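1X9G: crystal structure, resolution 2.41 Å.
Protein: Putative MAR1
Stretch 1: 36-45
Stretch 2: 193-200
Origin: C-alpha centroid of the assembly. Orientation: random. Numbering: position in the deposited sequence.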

# COMPACT_ATOMS: atom_id res chain seq x y z
N ILE A 36 -25.72 -3.17 -1.32
CA ILE A 36 -24.31 -3.53 -1.45
C ILE A 36 -24.15 -4.55 -2.57
O ILE A 36 -24.76 -5.62 -2.56
N GLU A 37 -23.33 -4.20 -3.53
CA GLU A 37 -23.12 -4.98 -4.73
C GLU A 37 -22.73 -6.43 -4.41
O GLU A 37 -23.40 -7.37 -4.86
N ASN A 38 -21.70 -6.62 -3.60
CA ASN A 38 -21.29 -7.99 -3.30
C ASN A 38 -21.94 -8.61 -2.04
O ASN A 38 -21.35 -9.51 -1.40
N PHE A 39 -23.15 -8.17 -1.73
CA PHE A 39 -23.84 -8.68 -0.53
C PHE A 39 -23.92 -10.19 -0.54
O PHE A 39 -23.87 -10.83 0.51
N ALA A 40 -24.06 -10.74 -1.74
CA ALA A 40 -24.25 -12.14 -1.92
C ALA A 40 -22.97 -12.91 -1.68
O ALA A 40 -23.00 -13.97 -1.03
N ASN A 41 -21.84 -12.36 -2.12
CA ASN A 41 -20.56 -12.97 -1.74
C ASN A 41 -20.32 -12.95 -0.23
O ASN A 41 -19.74 -13.91 0.31
N CYS A 42 -20.76 -11.89 0.45
CA CYS A 42 -20.71 -11.87 1.91
C CYS A 42 -21.51 -13.02 2.53
O CYS A 42 -21.08 -13.63 3.52
N VAL A 43 -22.68 -13.30 1.95
CA VAL A 43 -23.55 -14.39 2.39
C VAL A 43 -22.83 -15.72 2.17
O VAL A 43 -22.84 -16.59 3.03
N PHE A 44 -22.19 -15.84 1.02
CA PHE A 44 -21.49 -17.06 0.64
C PHE A 44 -20.39 -17.41 1.63
O PHE A 44 -20.20 -18.60 1.95
N VAL A 45 -19.69 -16.38 2.09
CA VAL A 45 -18.54 -16.50 2.98
C VAL A 45 -19.07 -16.81 4.36
O VAL A 45 -18.47 -17.61 5.08
N LYS A 193 -14.67 -26.28 -3.01
CA LYS A 193 -15.09 -26.63 -4.38
C LYS A 193 -16.37 -25.88 -4.73
O LYS A 193 -16.73 -25.83 -5.90
N GLU A 194 -17.01 -25.27 -3.72
CA GLU A 194 -18.13 -24.33 -3.93
C GLU A 194 -17.64 -23.00 -4.52
O GLU A 194 -16.57 -22.50 -4.19
N GLU A 195 -18.45 -22.46 -5.42
CA GLU A 195 -18.13 -21.28 -6.19
C GLU A 195 -19.07 -20.14 -5.77
O GLU A 195 -20.29 -20.37 -5.63
N PRO A 196 -18.53 -18.92 -5.60
CA PRO A 196 -19.29 -17.73 -5.22
C PRO A 196 -20.31 -17.27 -6.28
O PRO A 196 -20.12 -17.47 -7.48
N PRO A 197 -21.37 -16.61 -5.83
CA PRO A 197 -22.37 -15.97 -6.69
C PRO A 197 -21.75 -14.98 -7.68
O PRO A 197 -22.08 -15.01 -8.88
N ILE A 198 -20.87 -14.12 -7.17
CA ILE A 198 -20.12 -13.17 -7.99
C ILE A 198 -18.66 -13.66 -8.03
O ILE A 198 -17.99 -13.71 -6.99
N PRO A 199 -18.18 -14.07 -9.22
CA PRO A 199 -16.84 -14.62 -9.42
C PRO A 199 -15.79 -13.74 -8.79
O PRO A 199 -15.85 -12.52 -8.94
N LEU A 200 -14.86 -14.38 -8.07
CA LEU A 200 -13.66 -13.69 -7.55
C LEU A 200 -12.66 -13.45 -8.66
O LEU A 200 -11.63 -12.80 -8.45
OXT LEU A 200 -12.88 -13.88 -9.80

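The contact joins the first turns of a helix, which runs from F39 through V45 and onward, to the C-terminal tail of the same chain, a segment without regular secondary structure. The polar part of the contact is one side chain pairing with the tail backbone. N41, buried and in the m rotamer (chi1 -83°, chi2 22°), has a CA-to-CB bond that points sideways to the tail, yet its amide end comes nearer and pairs with both the N and the O of I198. I198 N donates to N41 OD1 at 2.9 Å, and N41 ND2 donates to I198 O at 2.7 Å; angles of 161° and 165° at the hydrogens make both bonds nearly straight. An amide suits this task because it carries a donor and an acceptor side by side, matching the NH and CO of a single residue. The nearest CA pair across the stretches is N41 CA and P196 CA, 6.0 Å apart.

The aromatic part belongs to F44, one helical turn on. Its CB points toward the tail, and chi1 172° (t) with chi2 83° lays the ring against P196. P196 CA stands 4.0 Å from the centroid of the F44 ring, 7° off the normal, a CH-pi contact over the face. Backbone oxygens also approach the ring obliquely: F44 CE1 lies 3.6 Å from E195 O, and F44 CZ 3.7 Å from E194 O. The side chain of E194, in the m rotamer, adds its aliphatic base, with E194 CB 3.9 Å from F44 CE1.

The remaining contacts are van der Waals ones, made by P197, I198 and L200. P197 points toward the helix and bridges A40 and F44: P197 CB is 4.0 Å from A40 CB, while P197 CD is 3.7 Å from F44 CB. P197 CD also approaches N41 OD1 at 3.2 Å. Farther along, I198 points toward the helix with chi1 -49° (m) and chi2 155° (t), reaching the turn just ahead of the helix, where I198 CD1 sits 3.6 Å from N38 CA and 3.5 Å from E37 O. L200, m then t, brings its CD2 to 3.6 Å from N41 ND2, beside the paired amide.

The rules are economical. A40, N41 and F44 supply the helix's main contacts, at a spacing that keeps A40 and F44 one turn apart. C42 and V45 are out of reach of the tail, and F39 points away. P199 likewise turns away, between two residues that make contact.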

# COMPACT_ATOMS: atom_id res chain seq x y z
CB ILE A 36 -23.77 -4.08 -0.12
CG1 ILE A 36 -23.73 -2.94 0.89
CG2 ILE A 36 -22.42 -4.77 -0.29
CD1 ILE A 36 -24.14 -3.32 2.22
CB GLU A 37 -22.09 -4.27 -5.60
CG GLU A 37 -21.69 -5.00 -6.86
CD GLU A 37 -21.38 -4.06 -8.02
OE1 GLU A 37 -20.48 -4.41 -8.80
OE2 GLU A 37 -22.02 -2.97 -8.12
CB ASN A 38 -19.74 -8.15 -3.28
CG ASN A 38 -19.17 -7.70 -2.02
OD1 ASN A 38 -19.63 -6.68 -1.50
ND2 ASN A 38 -18.21 -8.47 -1.45
CB PHE A 39 -25.26 -8.12 -0.39
CG PHE A 39 -25.93 -8.49 0.91
CD1 PHE A 39 -25.74 -7.72 2.05
CD2 PHE A 39 -26.74 -9.61 1.00
CE1 PHE A 39 -26.36 -8.05 3.27
CE2 PHE A 39 -27.39 -9.95 2.23
CZ PHE A 39 -27.20 -9.17 3.35
CB ALA A 40 -24.88 -12.45 -3.31
CB ASN A 41 -19.41 -12.36 -2.51
CG ASN A 41 -19.23 -12.98 -3.89
OD1 ASN A 41 -20.16 -13.57 -4.45
ND2 ASN A 41 -18.05 -12.83 -4.44
CB CYS A 42 -21.24 -10.55 2.45
SG CYS A 42 -20.27 -9.16 1.97
CB VAL A 43 -24.95 -14.31 1.66
CG1 VAL A 43 -25.81 -15.51 1.91
CG2 VAL A 43 -25.72 -13.04 2.09
CB PHE A 44 -20.89 -16.91 -0.77
CG PHE A 44 -20.00 -18.05 -1.16
CD1 PHE A 44 -20.55 -19.24 -1.68
CD2 PHE A 44 -18.63 -17.97 -0.97
CE1 PHE A 44 -19.71 -20.34 -2.03
CE2 PHE A 44 -17.78 -19.06 -1.31
CZ PHE A 44 -18.33 -20.23 -1.85
CB VAL A 45 -17.65 -15.18 2.97
CG1 VAL A 45 -16.68 -15.13 4.12
CG2 VAL A 45 -16.90 -15.04 1.68
CB LYS A 193 -15.23 -28.15 -4.58
CG LYS A 193 -13.85 -28.90 -4.56
CD LYS A 193 -14.01 -30.45 -4.45
CE LYS A 193 -12.64 -31.20 -4.27
NZ LYS A 193 -12.67 -32.23 -3.14
CB GLU A 194 -18.93 -24.08 -2.64
CG GLU A 194 -19.50 -25.33 -1.96
CD GLU A 194 -20.14 -25.05 -0.56
OE1 GLU A 194 -19.86 -25.84 0.38
OE2 GLU A 194 -20.91 -24.07 -0.37
CB GLU A 195 -18.35 -21.54 -7.68
CG GLU A 195 -17.65 -22.77 -8.27
CD GLU A 195 -16.32 -22.42 -8.91
OE1 GLU A 195 -15.98 -23.01 -9.97
OE2 GLU A 195 -15.60 -21.55 -8.36
CB PRO A 196 -18.21 -16.65 -5.04
CG PRO A 196 -16.96 -17.31 -5.04
CD PRO A 196 -17.11 -18.60 -5.80
CB PRO A 197 -23.26 -15.22 -5.69
CG PRO A 197 -23.04 -15.91 -4.39
CD PRO A 197 -21.66 -16.45 -4.40
CB ILE A 198 -20.20 -11.73 -7.40
CG1 ILE A 198 -21.67 -11.37 -7.09
CG2 ILE A 198 -19.60 -10.73 -8.35
CD1 ILE A 198 -21.89 -10.30 -6.00
CB PRO A 199 -16.66 -14.57 -10.93
CG PRO A 199 -18.03 -14.84 -11.42
CD PRO A 199 -18.93 -14.04 -10.49
CB LEU A 200 -13.00 -14.49 -6.43
CG LEU A 200 -13.91 -14.68 -5.23
CD1 LEU A 200 -13.10 -15.28 -4.14
CD2 LEU A 200 -14.53 -13.33 -4.81